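Local coordinates for Alpha/beta hydrolase fold protein (Ochrobactrum, PDB 4G9E) that opens the lactone ring of N-acyl homoserine lactones and is here bound to the ring-opened compound N-butanoyl-L-homoserine, at residues Asn33-Ser36 against Gly37-Ala41; Trp101-Gly104 against Gly105-Ile109; Leu121-Gly125 against Thr126-Ala130; Val213-Gly216 against Arg217-Phe221. All blocks are in the same frame, centred on the assembly; numbering follows the deposited sequence. Where two conformers were deposited one is given.

Contact 1 (Asn33-Ser36 against Gly37-Ala41); sequences NSSS and GAIFA. With C4L (N-butanoyl-L-homoserine), chain C.
I39, which meets S35 and S36 across this turn, lays its CG2 methyl over the centre of the F40 ring, 3.6 Å above the plane; F251 brings a second ring against the phenylalanine, tilted about 60° to it. The other flat group, the N33 amide, is used through its polar atoms: ND2 donates to O4 of N-butanoyl-L-homoserine at 2.9 Å, N-H...O 169°, while OD1 accepts S34 OG at 2.8 Å from only slightly outside the carbonyl plane. This is the loop after strand 24-30 of the alpha/beta hydrolase fold, a usual place for one half of the oxyanion hole. Consistent with that role, the backbone N of N33 points at ligand O2 over 2.8 Å, which L103 N also reaches. CG lies anti to N33's own backbone N (chi1 -172°), a setting that lets backbone and side chain reach two different ligand oxygens, carboxylate O2 and amide O4. An alanine here is likely to leave ligand O4 without this amide donor and S34 OG, which also pairs with R185, without its acceptor. Further along, S36 stands just before the 3-10 segment 37-39, and its O accepts I39 N at 3.1 Å from well above the carbonyl plane. S36 was modelled in two conformers; in the one described, OG accepts A38 N, which would make an ST turn in that copy, and also bonds to D58. The hydroxyl of S35 approaches the branch of I39 instead, OG standing 3.6 Å from CB.

Contact 2 (Trp101-Gly104 against Gly105-Ile109); sequences WSLG and GHIGI. With C4L (N-butanoyl-L-homoserine), chain C.
I107 N donates to L103 O over 2.9 Å at 164°, a nearly straight bond, and G108 N repeats the pattern to G104 O at 2.9 Å. One residue earlier, H106 N reaches S102 O at 3.2 Å, and G105 N adds a weak bond to the same oxygen. These are the opening bonds of helix 103-111. Toward the ligand, L103 N donates to O2 of N-butanoyl-L-homoserine at 2.8 Å. A water ties the two segments through polar side chains: it bonds to S102 OG and to H106 NE2, lying in the imidazole plane, and accepts from ligand N1. A leucine in place of H106 would probably leave this water without its nitrogen partner and Q200 OE1 without the ND1 it now meets. The sharp strand-to-helix turn has the GxSxG sequence and geometry of a nucleophile elbow: S102 has a positive phi of 64° with psi -115°, and a side chain on G104 would run into W101 N. Outward, packing takes over. L103 CG lies 3.8 Å from I107 CD1, and M77 and Y80 of helix 77-91 lie against the leucine. W101, its CB directed away from segment 105-109, bonds through NE1 to H248 O. S102 OG, which bonds to G125 O, sits just 2.6 Å from ligand C4, the carboxylate carbon. So short an approach, together with a main-chain N-H on O2, is what a serine nucleophile facing an acyl carbon and its oxyanion hole would give, and probably marks S102 as the attacking residue.

Contact 3 (Leu121-Gly125 against Thr126-Ala130); sequences LMITG and TPPVA
I123 and P128 form the close side of this turn: the CD1 methyl of I123 comes to 3.8 Å from P128 CG, the two side chains crossing at a slant. The same methyl lies 3.8 Å from the carbonyl oxygen T126 O, and nearer the backbone the branch points meet, I123 CB standing 4.0 Å from T126 CB. CG1 of I123 takes the place between its own backbone N and carbonyl carbon (chi1 58°), and the extended remainder of the chain (chi2 174°) carries CD1 along to the proline. The main chain is the looser side: no direct hydrogen bond joins the two segments. There a water fills in, accepting from T126 N at 3.0 Å and giving I123 O a weak bond of the same length. The chain leaves strand 120-124, an inner strand of the alpha/beta hydrolase sheet between strands 97-101 and 211-216, and reverses at G125, whose phi of 78° by itself favours glycine. T126 follows with its hydroxyl drawn back over the turn, OG1 3.3 Å from G125 C, and bonded to S102 O at the start of helix 103-111. On the strand side T124 OG1 is held by V214 O of the neighbouring strand 211-216. P127 is looser within the turn, its CD 4.0 Å from G125 O, although F138 and H106 lie against its ring.

Contact 4 (Val213-Gly216 against Arg217-Phe221); sequences VVNG and RDEPF. With C4L (N-butanoyl-L-homoserine), chain C.
E219 folds back on the end of strand 211-216, its N donating to G216 O at 3.1 Å from well above the carbonyl plane. That bond closes a type I beta turn from G216 to E219, with R217 and D218 at its corners. The side chain returns the same way: E219 CG lies 3.5 Å from G216 O, and the bend at chi2 (-66°) brings the carboxylate round toward N215. There the amide and carboxylate planes stand 75° apart, with N215 OD1 3.9 Å from E219 OE1; each oxygen has its own donor, G125 N for the amide and H248 ND1 for the carboxylate. The other oxygen, OE2, takes F221 N at 2.9 Å, met nearly along its C-O axis, and also V222 N. These donors, with H248 on OE1, probably restrict the carboxylate's rotation. Following the chain, F221 presents one ring face to N-butanoyl-L-homoserine, ligand O3 sitting 3.6 Å above the plane, toward the rim, while H248 meets the same ring edge-to-face. On the outer side R217 NE forms a salt bridge with D244, tying the exposed corner of the turn to the loop after strand 241-243. With one oxygen on a histidine and the other held by main-chain N-H groups, E219 is arranged as the acidic member of a Ser-His-Glu triad would be, probably orienting H248 towards the serine.

Contacts 2 and 3 are nearest, their centres 6 Å apart, and S102 N lies 2.7 Å from T124 O, a probable hydrogen bond that ties the elbow to strand 120-124. Contact 1 packs on contact 2 through S35 OG, 3.4 Å from W101 CZ3, and the two together bring main-chain donors to one ligand oxygen. Contact 3 in turn touches contact 4 where G125 CA lies 3.4 Å from E219 OE1. Contacts 1 and 4 do not touch, their nearest atoms about 8 Å apart, yet both reach N-butanoyl-L-homoserine. The probable triad draws its serine from contact 2 and its glutamate from contact 4, with H248 as the third member.

Contact 1 (Asn33-Ser36 against Gly37-Ala41)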
loop_
_atom_site.group_PDB
_atom_site.type_symbol
_atom_site.label_atom_id
_atom_site.label_comp_id
_atom_site.label_asym_id
_atom_site.label_seq_id
_atom_site.Cartn_x
_atom_site.Cartn_y
_atom_site.Cartn_z
ATOM N N ASN A 33 -2.432 -6.123 3.022
ATOM C CA ASN A 33 -2.993 -7.466 3.029
ATOM C C ASN A 33 -4.169 -7.556 4.001
ATOM O O ASN A 33 -4.025 -7.268 5.193
ATOM C CB ASN A 33 -1.880 -8.420 3.451
ATOM C CG ASN A 33 -2.253 -9.879 3.314
ATOM O OD1 ASN A 33 -3.413 -10.274 3.466
ATOM N ND2 ASN A 33 -1.249 -10.698 3.045
ATOM N N SER A 34 -5.333 -7.939 3.478
ATOM C CA SER A 34 -6.533 -8.162 4.287
ATOM C C SER A 34 -7.098 -6.890 4.901
ATOM O O SER A 34 -7.884 -6.950 5.846
ATOM C CB SER A 34 -6.293 -9.235 5.366
ATOM O OG SER A 34 -5.870 -10.460 4.770
ATOM N N SER A 35 -6.707 -5.742 4.352
ATOM C CA SER A 35 -7.196 -4.467 4.857
ATOM C C SER A 35 -8.219 -3.880 3.889
ATOM O O SER A 35 -8.872 -4.607 3.137
ATOM C CB SER A 35 -6.033 -3.502 5.109
ATOM O OG SER A 35 -6.455 -2.374 5.851
ATOM N N SER A 36 -8.350 -2.558 3.926
ATOM C CA SER A 36 -9.330 -1.823 3.139
ATOM C C SER A 36 -8.871 -0.372 3.050
ATOM O O SER A 36 -8.130 0.093 3.916
ATOM C CB SER A 36 -10.689 -1.872 3.842
ATOM O OG SER A 36 -11.592 -0.913 3.319
ATOM N N GLY A 37 -9.303 0.346 2.014
ATOM C CA GLY A 37 -9.051 1.778 1.937
ATOM C C GLY A 37 -9.630 2.555 3.113
ATOM O O GLY A 37 -9.195 3.672 3.402
ATOM N N ALA A 38 -10.613 1.978 3.799
ATOM C CA ALA A 38 -11.197 2.605 4.986
ATOM C C ALA A 38 -10.153 2.841 6.079
ATOM O O ALA A 38 -10.324 3.714 6.932
ATOM C CB ALA A 38 -12.344 1.756 5.514
ATOM N N ILE A 39 -9.062 2.075 6.040
ATOM C CA ILE A 39 -7.991 2.190 7.033
ATOM C C ILE A 39 -7.323 3.564 6.977
ATOM O O ILE A 39 -6.687 3.999 7.936
ATOM C CB ILE A 39 -6.926 1.059 6.846
ATOM C CG1 ILE A 39 -6.154 0.790 8.143
ATOM C CG2 ILE A 39 -5.973 1.374 5.706
ATOM C CD1 ILE A 39 -6.970 0.133 9.231
ATOM N N PHE A 40 -7.480 4.252 5.849
ATOM C CA PHE A 40 -6.852 5.556 5.642
ATOM C C PHE A 40 -7.741 6.724 6.059
ATOM O O PHE A 40 -7.512 7.867 5.663
ATOM C CB PHE A 40 -6.414 5.705 4.186
ATOM C CG PHE A 40 -5.397 4.684 3.766
ATOM C CD1 PHE A 40 -4.234 4.503 4.499
ATOM C CD2 PHE A 40 -5.602 3.893 2.643
ATOM C CE1 PHE A 40 -3.287 3.567 4.123
ATOM C CE2 PHE A 40 -4.659 2.953 2.261
ATOM C CZ PHE A 40 -3.501 2.786 2.994
ATOM N N ALA A 41 -8.743 6.439 6.882
ATOM C CA ALA A 41 -9.583 7.488 7.458
ATOM C C ALA A 41 -8.808 8.726 7.939
ATOM O O ALA A 41 -9.242 9.847 7.702
ATOM C CB ALA A 41 -10.436 6.918 8.590
HETATM O O1 C4L C . 0.442 -5.721 5.838
HETATM C C4 C4L C . 0.703 -6.309 4.761
HETATM O O2 C4L C . 0.240 -5.955 3.653
HETATM C C3 C4L C . 1.601 -7.524 4.784
HETATM C C2 C4L C . 2.549 -7.497 5.990
HETATM C C1 C4L C . 3.105 -8.874 6.317
HETATM O O3 C4L C . 2.074 -9.700 6.882
HETATM N N1 C4L C . 2.419 -7.637 3.571
HETATM C C5 C4L C . 2.160 -8.530 2.612
HETATM O O4 C4L C . 1.238 -9.334 2.669
HETATM C C6 C4L C . 3.086 -8.532 1.416
HETATM C C7 C4L C . 3.519 -9.963 1.116
HETATM C C8 C4L C . 4.353 -10.569 2.237
#

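Contact 2 (Trp101-Gly104 against Gly105-Ile109)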
loop_
_atom_site.group_PDB
_atom_site.type_symbol
_atom_site.label_atom_id
_atom_site.label_comp_id
_atom_site.label_asym_id
_atom_site.label_seq_id
_atom_site.Cartn_x
_atom_site.Cartn_y
_atom_site.Cartn_z
ATOM N N TRP A 101 0.810 0.981 1.279
ATOM C CA TRP A 101 1.015 0.415 2.602
ATOM C C TRP A 101 1.204 -1.096 2.495
ATOM O O TRP A 101 0.254 -1.827 2.202
ATOM C CB TRP A 101 -0.182 0.725 3.501
ATOM C CG TRP A 101 -0.083 0.089 4.847
ATOM C CD1 TRP A 101 1.046 -0.054 5.605
ATOM C CD2 TRP A 101 -1.148 -0.514 5.584
ATOM N NE1 TRP A 101 0.739 -0.721 6.774
ATOM C CE2 TRP A 101 -0.602 -1.004 6.787
ATOM C CE3 TRP A 101 -2.515 -0.663 5.353
ATOM C CZ2 TRP A 101 -1.377 -1.645 7.752
ATOM C CZ3 TRP A 101 -3.283 -1.303 6.310
ATOM C CH2 TRP A 101 -2.713 -1.792 7.490
ATOM N N SER A 102 2.438 -1.541 2.737
ATOM C CA SER A 102 2.785 -2.940 2.896
ATOM C C SER A 102 2.524 -3.687 1.587
ATOM O O SER A 102 3.195 -3.392 0.611
ATOM C CB SER A 102 2.097 -3.530 4.125
ATOM O OG SER A 102 2.767 -4.719 4.507
ATOM N N LEU A 103 1.584 -4.630 1.524
ATOM C CA LEU A 103 1.205 -5.187 0.223
ATOM C C LEU A 103 0.980 -4.057 -0.786
ATOM O O LEU A 103 1.382 -4.155 -1.943
ATOM C CB LEU A 103 -0.050 -6.040 0.364
ATOM C CG LEU A 103 -0.720 -6.497 -0.932
ATOM C CD1 LEU A 103 0.208 -7.379 -1.764
ATOM C CD2 LEU A 103 -2.031 -7.221 -0.634
ATOM N N GLY A 104 0.334 -2.981 -0.352
ATOM C CA GLY A 104 0.097 -1.844 -1.228
ATOM C C GLY A 104 1.359 -1.183 -1.765
ATOM O O GLY A 104 1.364 -0.655 -2.883
ATOM N N GLY A 105 2.425 -1.187 -0.968
ATOM C CA GLY A 105 3.719 -0.711 -1.424
ATOM C C GLY A 105 4.307 -1.598 -2.509
ATOM O O GLY A 105 4.866 -1.098 -3.483
ATOM N N HIS A 106 4.197 -2.914 -2.337
ATOM C CA HIS A 106 4.647 -3.843 -3.373
ATOM C C HIS A 106 3.849 -3.630 -4.668
ATOM O O HIS A 106 4.399 -3.678 -5.769
ATOM C CB HIS A 106 4.507 -5.291 -2.889
ATOM C CG HIS A 106 5.356 -5.613 -1.697
ATOM N ND1 HIS A 106 6.714 -5.837 -1.777
ATOM C CD2 HIS A 106 5.034 -5.731 -0.386
ATOM C CE1 HIS A 106 7.189 -6.087 -0.568
ATOM N NE2 HIS A 106 6.191 -6.023 0.296
ATOM N N ILE A 107 2.544 -3.422 -4.526
ATOM C CA ILE A 107 1.683 -3.103 -5.654
ATOM C C ILE A 107 2.142 -1.807 -6.330
ATOM O O ILE A 107 2.258 -1.733 -7.556
ATOM C CB ILE A 107 0.207 -3.014 -5.214
ATOM C CG1 ILE A 107 -0.270 -4.383 -4.707
ATOM C CG2 ILE A 107 -0.674 -2.472 -6.341
ATOM C CD1 ILE A 107 -1.588 -4.339 -3.977
ATOM N N GLY A 108 2.427 -0.785 -5.526
ATOM C CA GLY A 108 2.927 0.471 -6.060
ATOM C C GLY A 108 4.205 0.313 -6.868
ATOM O O GLY A 108 4.381 0.939 -7.912
ATOM N N ILE A 109 5.106 -0.539 -6.388
ATOM C CA ILE A 109 6.333 -0.825 -7.123
ATOM C C ILE A 109 6.009 -1.455 -8.491
ATOM O O ILE A 109 6.586 -1.078 -9.516
ATOM C CB ILE A 109 7.290 -1.718 -6.295
ATOM C CG1 ILE A 109 7.777 -0.976 -5.042
ATOM C CG2 ILE A 109 8.471 -2.188 -7.155
ATOM C CD1 ILE A 109 8.500 -1.870 -4.053
HETATM O O1 C4L C . 0.442 -5.721 5.838
HETATM C C4 C4L C . 0.703 -6.309 4.761
HETATM O O2 C4L C . 0.240 -5.955 3.653
HETATM C C3 C4L C . 1.601 -7.524 4.784
HETATM C C2 C4L C . 2.549 -7.497 5.990
HETATM C C1 C4L C . 3.105 -8.874 6.317
HETATM O O3 C4L C . 2.074 -9.700 6.882
HETATM N N1 C4L C . 2.419 -7.637 3.571
HETATM C C5 C4L C . 2.160 -8.530 2.612
HETATM O O4 C4L C . 1.238 -9.334 2.669
HETATM C C6 C4L C . 3.086 -8.532 1.416
HETATM C C7 C4L C . 3.519 -9.963 1.116
HETATM C C8 C4L C . 4.353 -10.569 2.237
HETATM O O HOH W 1 5.024 -5.771 2.929
#

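Contact 3 (Leu121-Gly125 against Thr126-Ala130)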
loop_
_atom_site.group_PDB
_atom_site.type_symbol
_atom_site.label_atom_id
_atom_site.label_comp_id
_atom_site.label_asym_id
_atom_site.label_seq_id
_atom_site.Cartn_x
_atom_site.Cartn_y
_atom_site.Cartn_z
ATOM N N LEU A 121 6.283 7.775 -5.497
ATOM C CA LEU A 121 5.784 6.607 -4.778
ATOM C C LEU A 121 6.332 6.636 -3.367
ATOM O O LEU A 121 7.550 6.709 -3.194
ATOM C CB LEU A 121 6.266 5.330 -5.469
ATOM C CG LEU A 121 6.001 4.012 -4.738
ATOM C CD1 LEU A 121 4.517 3.748 -4.638
ATOM C CD2 LEU A 121 6.689 2.864 -5.471
ATOM N N MET A 122 5.448 6.585 -2.369
ATOM C CA MET A 122 5.873 6.408 -0.979
ATOM C C MET A 122 5.466 5.012 -0.534
ATOM O O MET A 122 4.321 4.611 -0.747
ATOM C CB MET A 122 5.242 7.457 -0.054
ATOM C CG MET A 122 5.622 7.247 1.419
ATOM S SD MET A 122 4.940 8.471 2.551
ATOM C CE MET A 122 5.994 9.865 2.156
ATOM N N ILE A 123 6.407 4.289 0.067
ATOM C CA ILE A 123 6.149 2.938 0.556
ATOM C C ILE A 123 6.413 2.840 2.052
ATOM O O ILE A 123 7.456 3.290 2.558
ATOM C CB ILE A 123 6.949 1.876 -0.236
ATOM C CG1 ILE A 123 8.460 2.138 -0.180
ATOM C CG2 ILE A 123 6.459 1.821 -1.684
ATOM C CD1 ILE A 123 9.308 1.031 -0.818
ATOM N N THR A 124 5.440 2.259 2.749
ATOM C CA THR A 124 5.463 2.110 4.193
ATOM C C THR A 124 5.108 0.670 4.509
ATOM O O THR A 124 4.092 0.158 4.035
ATOM C CB THR A 124 4.425 3.048 4.837
ATOM O OG1 THR A 124 4.860 4.406 4.687
ATOM C CG2 THR A 124 4.206 2.729 6.317
ATOM N N GLY A 125 5.944 0.008 5.300
ATOM C CA GLY A 125 5.717 -1.391 5.621
ATOM C C GLY A 125 6.114 -2.337 4.503
ATOM O O GLY A 125 5.652 -3.471 4.470
ATOM N N THR A 126 6.996 -1.879 3.617
ATOM C CA THR A 126 7.343 -2.574 2.380
ATOM C C THR A 126 8.849 -2.610 2.178
ATOM O O THR A 126 9.460 -1.579 1.914
ATOM C CB THR A 126 6.758 -1.807 1.183
ATOM O OG1 THR A 126 5.347 -1.641 1.348
ATOM C CG2 THR A 126 7.051 -2.511 -0.137
ATOM N N PRO A 127 9.456 -3.805 2.263
ATOM C CA PRO A 127 10.854 -3.941 1.852
ATOM C C PRO A 127 10.903 -4.376 0.385
ATOM O O PRO A 127 10.389 -5.446 0.053
ATOM C CB PRO A 127 11.363 -5.068 2.751
ATOM C CG PRO A 127 10.157 -5.937 2.980
ATOM C CD PRO A 127 8.923 -5.061 2.819
ATOM N N PRO A 128 11.490 -3.557 -0.500
ATOM C CA PRO A 128 11.633 -4.029 -1.880
ATOM C C PRO A 128 12.595 -5.210 -1.872
ATOM O O PRO A 128 13.730 -5.074 -1.416
ATOM C CB PRO A 128 12.229 -2.813 -2.601
ATOM C CG PRO A 128 11.823 -1.631 -1.754
ATOM C CD PRO A 128 11.935 -2.162 -0.346
ATOM N N VAL A 129 12.123 -6.371 -2.312
ATOM C CA VAL A 129 12.915 -7.591 -2.277
ATOM C C VAL A 129 12.767 -8.348 -3.576
ATOM O O VAL A 129 11.691 -8.375 -4.157
ATOM C CB VAL A 129 12.482 -8.543 -1.124
ATOM C CG1 VAL A 129 12.963 -8.028 0.215
ATOM C CG2 VAL A 129 10.971 -8.763 -1.120
ATOM N N ALA A 130 13.862 -8.944 -4.032
ATOM C CA ALA A 130 13.795 -9.977 -5.047
ATOM C C ALA A 130 13.228 -11.216 -4.364
ATOM O O ALA A 130 13.250 -11.316 -3.136
ATOM C CB ALA A 130 15.175 -10.260 -5.598
HETATM O O HOH W 2 8.635 0.680 3.435
#

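Contact 4 (Val213-Gly216 against Arg217-Phe221)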
loop_
_atom_site.group_PDB
_atom_site.type_symbol
_atom_site.label_atom_id
_atom_site.label_comp_id
_atom_site.label_asym_id
_atom_site.label_seq_id
_atom_site.Cartn_x
_atom_site.Cartn_y
_atom_site.Cartn_z
ATOM N N VAL A 213 10.468 6.431 1.539
ATOM C CA VAL A 213 10.380 5.256 2.390
ATOM C C VAL A 213 10.182 5.745 3.820
ATOM O O VAL A 213 11.026 6.470 4.352
ATOM C CB VAL A 213 11.661 4.405 2.299
ATOM C CG1 VAL A 213 11.575 3.197 3.222
ATOM C CG2 VAL A 213 11.916 3.965 0.864
ATOM N N VAL A 214 9.055 5.376 4.425
ATOM C CA VAL A 214 8.703 5.829 5.773
ATOM C C VAL A 214 8.162 4.637 6.553
ATOM O O VAL A 214 7.213 3.980 6.109
ATOM C CB VAL A 214 7.619 6.925 5.728
ATOM C CG1 VAL A 214 7.205 7.330 7.135
ATOM C CG2 VAL A 214 8.098 8.142 4.932
ATOM N N ASN A 215 8.764 4.346 7.704
ATOM C CA ASN A 215 8.354 3.200 8.517
ATOM C C ASN A 215 8.304 3.536 9.987
ATOM O O ASN A 215 8.995 4.441 10.454
ATOM C CB ASN A 215 9.312 2.027 8.339
ATOM C CG ASN A 215 9.084 1.309 7.042
ATOM O OD1 ASN A 215 8.114 0.568 6.906
ATOM N ND2 ASN A 215 9.950 1.542 6.070
ATOM N N GLY A 216 7.506 2.774 10.729
ATOM C CA GLY A 216 7.544 2.830 12.178
ATOM C C GLY A 216 8.761 2.107 12.732
ATOM O O GLY A 216 9.129 1.031 12.257
ATOM N N ARG A 217 9.381 2.683 13.756
ATOM C CA ARG A 217 10.586 2.116 14.350
ATOM C C ARG A 217 10.346 0.713 14.894
ATOM O O ARG A 217 11.241 -0.132 14.876
ATOM C CB ARG A 217 11.107 3.027 15.470
ATOM C CG ARG A 217 12.325 2.480 16.201
ATOM C CD ARG A 217 13.020 3.560 17.032
ATOM N NE ARG A 217 13.635 4.573 16.176
ATOM C CZ ARG A 217 14.769 4.395 15.506
ATOM N NH1 ARG A 217 15.425 3.243 15.594
ATOM N NH2 ARG A 217 15.249 5.364 14.740
ATOM N N ASP A 218 9.135 0.472 15.386
ATOM C CA ASP A 218 8.806 -0.797 16.020
ATOM C C ASP A 218 8.120 -1.747 15.038
ATOM O O ASP A 218 7.360 -2.627 15.431
ATOM C CB ASP A 218 7.949 -0.546 17.255
ATOM C CG ASP A 218 8.636 0.374 18.235
ATOM O OD1 ASP A 218 9.863 0.225 18.420
ATOM O OD2 ASP A 218 7.967 1.263 18.789
ATOM N N GLU A 219 8.405 -1.566 13.752
ATOM C CA GLU A 219 7.932 -2.468 12.703
ATOM C C GLU A 219 8.066 -3.930 13.115
ATOM O O GLU A 219 9.177 -4.398 13.353
ATOM C CB GLU A 219 8.755 -2.245 11.434
ATOM C CG GLU A 219 7.984 -1.644 10.289
ATOM C CD GLU A 219 6.901 -2.568 9.750
ATOM O OE1 GLU A 219 6.065 -2.083 8.961
ATOM O OE2 GLU A 219 6.880 -3.767 10.102
ATOM N N PRO A 220 6.941 -4.662 13.187
ATOM C CA PRO A 220 6.997 -6.089 13.537
ATOM C C PRO A 220 7.199 -7.008 12.333
ATOM O O PRO A 220 7.490 -8.189 12.534
ATOM C CB PRO A 220 5.618 -6.342 14.146
ATOM C CG PRO A 220 4.727 -5.377 13.437
ATOM C CD PRO A 220 5.558 -4.146 13.184
ATOM N N PHE A 221 7.034 -6.485 11.120
ATOM C CA PHE A 221 7.105 -7.307 9.913
ATOM C C PHE A 221 8.337 -7.026 9.068
ATOM O O PHE A 221 8.864 -7.924 8.418
ATOM C CB PHE A 221 5.870 -7.094 9.034
ATOM C CG PHE A 221 4.590 -7.550 9.658
ATOM C CD1 PHE A 221 4.306 -8.898 9.785
ATOM C CD2 PHE A 221 3.657 -6.636 10.096
ATOM C CE1 PHE A 221 3.119 -9.321 10.360
ATOM C CE2 PHE A 221 2.474 -7.054 10.673
ATOM C CZ PHE A 221 2.203 -8.393 10.806
HETATM O O1 C4L C . 0.442 -5.721 5.838
HETATM C C4 C4L C . 0.703 -6.309 4.761
HETATM O O2 C4L C . 0.240 -5.955 3.653
HETATM C C3 C4L C . 1.601 -7.524 4.784
HETATM C C2 C4L C . 2.549 -7.497 5.990
HETATM C C1 C4L C . 3.105 -8.874 6.317
HETATM O O3 C4L C . 2.074 -9.700 6.882
HETATM N N1 C4L C . 2.419 -7.637 3.571
HETATM C C5 C4L C . 2.160 -8.530 2.612
HETATM O O4 C4L C . 1.238 -9.334 2.669
HETATM C C6 C4L C . 3.086 -8.532 1.416
HETATM C C7 C4L C . 3.519 -9.963 1.116
HETATM C C8 C4L C . 4.353 -10.569 2.237
#